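Local coordinates for universal stress protein MT1672 (Mycobacterium tuberculosis, PDB 1TQ8) that belongs to the universal stress protein A family and, though its function is not established, probably serves in the cellular response to stress, at residues 85-88 / 89-93. Sequence-based numbering, arbitrary orientation.
Sequences DAKE and RAHNA
A86 and A90 lie one turn apart on the inner side of helix 79-91, joined by the hydrogen bond from A90 N to A86 O (2.9 Å). Both alanines are buried: A86 rests on I49, while A90 reaches L47 and I49 of strand 46-52 and V98 of strand 97-103. Small side chains here probably let the helix backbone lie close to the sheet. K87 and H91, which also touch V98, form the margin of this packed side and run side by side in the same direction; with CG anti to the backbone N (chi1 -171°), the extended lysine passes the imidazole, its CG 4.1 Å from H91 CE1. K87 O sits over one face of that ring while accepting the backbone N of H91 at 3.2 Å. Helix 79-91 packs on the parallel sheet of the universal stress protein fold, as the helix of the beta-alpha-beta crossover from strand 46-52 to its parallel neighbour 97-103. Packing is looser on the solvent side, at E88, R89 and N92. E88 bends at chi2 (-72°) and brings OE1 near the ring edge, 4.1 Å from H91 ND1, with carboxylate and ring planes 78° apart. N92 N is hydrogen-bonded to E88 O at 3.2 Å, and the face of the N92 amide lies against this oxygen, CG 3.3 Å from E88 O; ND2 is not angled to bond it. R89, hydrogen-bonded through its backbone N to D85 O, extends away toward helix 28-41, where its guanidinium forms a salt bridge with D35.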
loop_
_atom_site.group_PDB
_atom_site.type_symbol
_atom_site.label_atom_id
_atom_site.label_comp_id
_atom_site.label_asym_id
_atom_site.label_seq_id
_atom_site.Cartn_x
_atom_site.Cartn_y
_atom_site.Cartn_z
ATOM N N ASP A 85 -4.175 -18.529 24.295
ATOM C CA ASP A 85 -2.851 -18.080 24.673
ATOM C C ASP A 85 -2.722 -16.568 24.527
ATOM O O ASP A 85 -2.123 -15.907 25.380
ATOM C CB ASP A 85 -1.789 -18.781 23.839
ATOM C CG ASP A 85 -1.756 -20.278 24.082
ATOM O OD1 ASP A 85 -2.283 -20.731 25.130
ATOM O OD2 ASP A 85 -1.193 -21.006 23.232
ATOM N N ALA A 86 -3.283 -16.006 23.460
ATOM C CA ALA A 86 -3.199 -14.562 23.271
ATOM C C ALA A 86 -3.890 -13.871 24.432
ATOM O O ALA A 86 -3.433 -12.850 24.923
ATOM C CB ALA A 86 -3.858 -14.156 21.950
ATOM N N LYS A 87 -5.009 -14.432 24.857
ATOM C CA LYS A 87 -5.757 -13.862 25.957
ATOM C C LYS A 87 -4.907 -13.924 27.226
ATOM O O LYS A 87 -4.890 -12.978 28.012
ATOM C CB LYS A 87 -7.060 -14.636 26.123
ATOM C CG LYS A 87 -8.060 -14.045 27.079
ATOM C CD LYS A 87 -9.394 -14.764 26.925
ATOM C CE LYS A 87 -10.354 -14.435 28.059
ATOM N NZ LYS A 87 -11.606 -15.238 27.969
ATOM N N GLU A 88 -4.180 -15.024 27.417
ATOM C CA GLU A 88 -3.335 -15.160 28.605
ATOM C C GLU A 88 -2.220 -14.133 28.600
ATOM O O GLU A 88 -1.911 -13.532 29.628
ATOM C CB GLU A 88 -2.726 -16.566 28.701
ATOM C CG GLU A 88 -3.751 -17.667 28.949
ATOM C CD GLU A 88 -4.327 -17.652 30.368
ATOM O OE1 GLU A 88 -4.714 -16.564 30.860
ATOM O OE2 GLU A 88 -4.405 -18.739 30.987
ATOM N N ARG A 89 -1.615 -13.922 27.441
ATOM C CA ARG A 89 -0.538 -12.956 27.366
ATOM C C ARG A 89 -1.063 -11.536 27.548
ATOM O O ARG A 89 -0.401 -10.704 28.160
ATOM C CB ARG A 89 0.209 -13.098 26.042
ATOM C CG ARG A 89 1.425 -12.206 25.949
ATOM C CD ARG A 89 2.489 -12.816 25.073
ATOM N NE ARG A 89 3.691 -11.992 25.070
ATOM C CZ ARG A 89 4.839 -12.352 24.505
ATOM N NH1 ARG A 89 4.944 -13.529 23.896
ATOM N NH2 ARG A 89 5.881 -11.535 24.544
ATOM N N ALA A 90 -2.253 -11.252 27.034
ATOM C CA ALA A 90 -2.810 -9.911 27.198
ATOM C C ALA A 90 -2.934 -9.592 28.690
ATOM O O ALA A 90 -2.527 -8.515 29.138
ATOM C CB ALA A 90 -4.179 -9.800 26.515
ATOM N N HIS A 91 -3.490 -10.527 29.458
ATOM C CA HIS A 91 -3.644 -10.327 30.901
ATOM C C HIS A 91 -2.286 -10.041 31.554
ATOM O O HIS A 91 -2.131 -9.041 32.250
ATOM C CB HIS A 91 -4.306 -11.556 31.544
ATOM C CG HIS A 91 -5.783 -11.654 31.284
ATOM N ND1 HIS A 91 -6.439 -12.860 31.145
ATOM C CD2 HIS A 91 -6.729 -10.695 31.141
ATOM C CE1 HIS A 91 -7.724 -12.640 30.924
ATOM N NE2 HIS A 91 -7.927 -11.334 30.916
ATOM N N ASN A 92 -1.298 -10.892 31.305
ATOM C CA ASN A 92 0.019 -10.685 31.889
ATOM C C ASN A 92 0.634 -9.360 31.489
ATOM O O ASN A 92 1.692 -8.987 31.988
ATOM C CB ASN A 92 0.970 -11.813 31.499
ATOM C CG ASN A 92 0.449 -13.168 31.908
ATOM O OD1 ASN A 92 -0.391 -13.272 32.804
ATOM N ND2 ASN A 92 0.952 -14.219 31.266
ATOM N N ALA A 93 -0.013 -8.645 30.581
ATOM C CA ALA A 93 0.515 -7.363 30.149
ATOM C C ALA A 93 -0.293 -6.223 30.750
ATOM O O ALA A 93 -0.142 -5.068 30.354
ATOM C CB ALA A 93 0.508 -7.277 28.639
#